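Local coordinates for protein 7,8-dihydro-6-hydroxymethylpterin pyrophosphokinase-dihydropteroate synthase (Plasmodium falciparum, PDB 6JWY) that probably transfers diphosphate from ATP to 6-hydroxymethyl-7,8-dihydropterin and then joins the product to 4-aminobenzoate, giving 7,8-dihydropteroate in folate biosynthesis, at residues T389-I394 / I685-V690. The protein carries 1 engineered substitution. Residues are numbered along the deposited sequence; the frame is centred on the assembly and turned at random.
With CKL (4-[(2-azanyl-4-oxidanylidene-7,8-dihydro-3~{H}-pteridin-6-yl)methylamino]-~{N}-(5,6-dimethoxypyrimidin-4-yl)benzenesulfonamide), chain C; ACT (acetate ion), chain J.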
loop_
_atom_site.group_PDB
_atom_site.type_symbol
_atom_site.label_atom_id
_atom_site.label_comp_id
_atom_site.label_asym_id
_atom_site.label_seq_id
_atom_site.Cartn_x
_atom_site.Cartn_y
_atom_site.Cartn_z
ATOM N N THR A 389 8.296 10.773 2.034
ATOM C CA THR A 389 7.201 11.711 2.076
ATOM C C THR A 389 7.566 12.843 3.028
ATOM O O THR A 389 7.515 12.657 4.242
ATOM C CB THR A 389 5.964 11.013 2.625
ATOM O OG1 THR A 389 5.659 10.030 1.643
ATOM C CG2 THR A 389 4.783 11.935 2.880
ATOM N N ASN A 390 7.915 14.012 2.471
ATOM C CA ASN A 390 8.342 15.117 3.295
ATOM C C ASN A 390 7.130 15.863 3.819
ATOM O O ASN A 390 6.132 16.004 3.122
ATOM C CB ASN A 390 9.181 16.101 2.496
ATOM C CG ASN A 390 10.464 15.467 2.041
ATOM O OD1 ASN A 390 11.364 15.263 2.843
ATOM N ND2 ASN A 390 10.520 15.113 0.773
ATOM N N ILE A 391 7.242 16.373 5.039
ATOM C CA ILE A 391 6.183 17.212 5.563
ATOM C C ILE A 391 6.548 18.662 5.275
ATOM O O ILE A 391 7.656 19.093 5.607
ATOM C CB ILE A 391 5.997 17.007 7.077
ATOM C CG1 ILE A 391 5.510 15.596 7.404
ATOM C CG2 ILE A 391 5.110 18.101 7.668
ATOM C CD1 ILE A 391 5.586 15.263 8.881
ATOM N N VAL A 392 5.583 19.396 4.723
ATOM C CA VAL A 392 5.687 20.826 4.497
ATOM C C VAL A 392 4.712 21.510 5.453
ATOM O O VAL A 392 3.490 21.394 5.287
ATOM C CB VAL A 392 5.313 21.155 3.035
ATOM C CG1 VAL A 392 5.182 22.651 2.798
ATOM C CG2 VAL A 392 6.234 20.497 2.008
ATOM N N GLY A 393 5.245 22.240 6.443
ATOM C CA GLY A 393 4.380 22.927 7.398
ATOM C C GLY A 393 3.780 24.231 6.855
ATOM O O GLY A 393 4.465 25.034 6.221
ATOM N N ILE A 394 2.493 24.444 7.135
ATOM C CA ILE A 394 1.791 25.639 6.688
ATOM C C ILE A 394 1.943 26.747 7.727
ATOM O O ILE A 394 1.546 26.560 8.875
ATOM C CB ILE A 394 0.290 25.341 6.495
ATOM C CG1 ILE A 394 0.042 24.267 5.433
ATOM C CG2 ILE A 394 -0.483 26.627 6.225
ATOM C CD1 ILE A 394 -1.372 23.752 5.454
ATOM N N ILE A 685 3.671 16.443 1.380
ATOM C CA ILE A 685 2.303 16.711 1.822
ATOM C C ILE A 685 2.274 18.019 2.615
ATOM O O ILE A 685 3.070 18.231 3.539
ATOM C CB ILE A 685 1.708 15.532 2.638
ATOM C CG1 ILE A 685 2.494 15.203 3.919
ATOM C CG2 ILE A 685 1.474 14.297 1.755
ATOM C CD1 ILE A 685 1.908 14.073 4.743
ATOM N N ARG A 686 1.345 18.910 2.248
ATOM C CA ARG A 686 1.284 20.250 2.826
ATOM C C ARG A 686 0.279 20.256 3.976
ATOM O O ARG A 686 -0.900 20.071 3.718
ATOM C CB ARG A 686 0.829 21.226 1.734
ATOM C CG ARG A 686 1.046 22.693 2.071
ATOM C CD ARG A 686 0.468 23.630 1.027
ATOM N NE ARG A 686 0.354 25.009 1.473
ATOM C CZ ARG A 686 -0.744 25.549 2.015
ATOM N NH1 ARG A 686 -0.721 26.823 2.374
ATOM N NH2 ARG A 686 -1.850 24.833 2.194
ATOM N N VAL A 687 0.724 20.474 5.225
ATOM C CA VAL A 687 -0.124 20.186 6.380
ATOM C C VAL A 687 -0.040 21.291 7.441
ATOM O O VAL A 687 1.019 21.915 7.635
ATOM C CB VAL A 687 0.217 18.815 7.014
ATOM C CG1 VAL A 687 -0.121 17.646 6.109
ATOM C CG2 VAL A 687 1.661 18.718 7.460
ATOM N N HIS A 688 -1.162 21.476 8.160
ATOM C CA HIS A 688 -1.240 22.307 9.365
ATOM C C HIS A 688 -0.675 21.591 10.587
ATOM O O HIS A 688 0.095 22.184 11.334
ATOM C CB HIS A 688 -2.688 22.690 9.708
ATOM C CG HIS A 688 -3.297 23.586 8.686
ATOM N ND1 HIS A 688 -4.133 23.091 7.680
ATOM C CD2 HIS A 688 -3.151 24.915 8.475
ATOM C CE1 HIS A 688 -4.487 24.091 6.898
ATOM N NE2 HIS A 688 -3.892 25.224 7.370
ATOM N N ASP A 689 -1.096 20.333 10.800
ATOM C CA ASP A 689 -0.773 19.532 11.977
ATOM C C ASP A 689 0.532 18.745 11.810
ATOM O O ASP A 689 0.510 17.557 11.511
ATOM C CB ASP A 689 -1.967 18.626 12.249
ATOM C CG ASP A 689 -3.240 19.464 12.276
ATOM O OD1 ASP A 689 -3.278 20.425 13.077
ATOM O OD2 ASP A 689 -4.173 19.185 11.480
ATOM N N VAL A 690 1.677 19.402 12.038
ATOM C CA VAL A 690 2.992 18.831 11.805
ATOM C C VAL A 690 3.257 17.663 12.754
ATOM O O VAL A 690 3.491 16.539 12.311
ATOM C CB VAL A 690 4.095 19.901 11.877
ATOM C CG1 VAL A 690 5.489 19.317 11.685
ATOM C CG2 VAL A 690 3.858 20.997 10.860
HETATM C C2 CKL C . -0.468 24.272 -2.851
HETATM C C4 CKL C . -2.539 23.406 -2.106
HETATM C C5 CKL C . -2.847 24.643 -1.375
HETATM C C6 CKL C . -1.804 25.678 -1.493
HETATM O O24 CKL C . -12.165 23.318 0.004
HETATM S S21 CKL C . -11.695 24.113 1.119
HETATM O O23 CKL C . -11.693 23.242 2.250
HETATM N N22 CKL C . -12.598 25.386 1.570
HETATM C C25 CKL C . -13.650 25.904 0.885
HETATM C C30 CKL C . -14.354 26.962 1.445
HETATM O O31 CKL C . -13.994 27.481 2.666
HETATM C C32 CKL C . -13.163 28.644 2.749
HETATM C C29 CKL C . -15.441 27.476 0.757
HETATM O O33 CKL C . -16.165 28.520 1.290
HETATM C C34 CKL C . -17.599 28.573 1.205
HETATM N N28 CKL C . -15.773 26.940 -0.446
HETATM C C27 CKL C . -15.076 25.917 -0.975
HETATM N N26 CKL C . -14.029 25.396 -0.320
HETATM C C18 CKL C . -10.280 24.791 0.765
HETATM C C17 CKL C . -9.480 25.245 1.816
HETATM C C16 CKL C . -8.260 25.843 1.528
HETATM C C19 CKL C . -9.868 24.964 -0.567
HETATM C C20 CKL C . -8.639 25.565 -0.847
HETATM C C15 CKL C . -7.820 25.986 0.209
HETATM N N14 CKL C . -6.598 26.562 -0.059
HETATM C C13 CKL C . -5.391 26.550 0.781
HETATM C C8 CKL C . -4.192 26.099 -0.045
HETATM C C9 CKL C . -3.162 27.162 -0.133
HETATM N N10 CKL C . -1.994 26.845 -0.890
HETATM N N1 CKL C . -0.651 25.454 -2.205
HETATM N N7 CKL C . -4.002 24.864 -0.654
HETATM O O12 CKL C . -3.347 22.451 -2.073
HETATM N N3 CKL C . -1.389 23.299 -2.807
HETATM N N11 CKL C . 0.638 24.077 -3.592
HETATM C C ACT J . -4.476 26.785 4.210
HETATM O O ACT J . -3.358 27.034 3.667
HETATM O OXT ACT J . -5.240 25.850 3.862
HETATM C CH3 ACT J . -4.939 27.666 5.392
#
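Ile394 and Arg686 meet beside the bound pterin, near the C-terminal ends of two neighbouring parallel strands, 390-394 and 685-687. Four backbone hydrogen bonds join the strands: Asn390 O accepts from Ile685 N, Val392 bonds through both N and O to Ile685 O and Val687 N, and Val687 O accepts from Ile394 N. The Arg686 side chain leaves with CG anti to the backbone N (chi1 -165°) and runs extended as far as NE. Its CB starts on the face of the sheet shared with Val392; CG lies 3.8 Å from Ile394 CG1 and also touches Val392 CG1, CD lies over the face of the pterin of CKL, and NE forms a salt bridge with Asp430. The guanidinium continues over the pterin, nearly parallel to it, with CZ 3.4 Å from CKL N10. Ile394 CG1 lies 3.7 Å above the opposite face, over its centre, with CD1 nearest NH2. At the edge NH1 and NH2 both donate to the same acetate oxygen, ACT O, at 2.9 and 3.0 Å; these bonds and the Asp430 salt bridge fix the group's rotation. The acetate, probably from the crystallisation liquor, is consistent with an anion site here. Ile394 CD1 also stands 3.4 Å above the centre of the His688 ring, a CH-pi contact; the ring's ND1 is bonded to Ser607, and the acetate methyl is at its edge. On the other side of the sheet Ile391 CG2 meets Val687 CG2 at 3.5 Å, and Gly393 CA is 4.0 Å from Val690 CG2. In the TIM barrel of this dihydropteroate synthase domain these are the first and last strands, whose pairing closes the parallel barrel. Strand 428-432 flanks 390-396, strand 603-604 lies beyond 684-687, and helices 661-680 and 690-704 pack against Ile685, Ile391 and Val687 from outside.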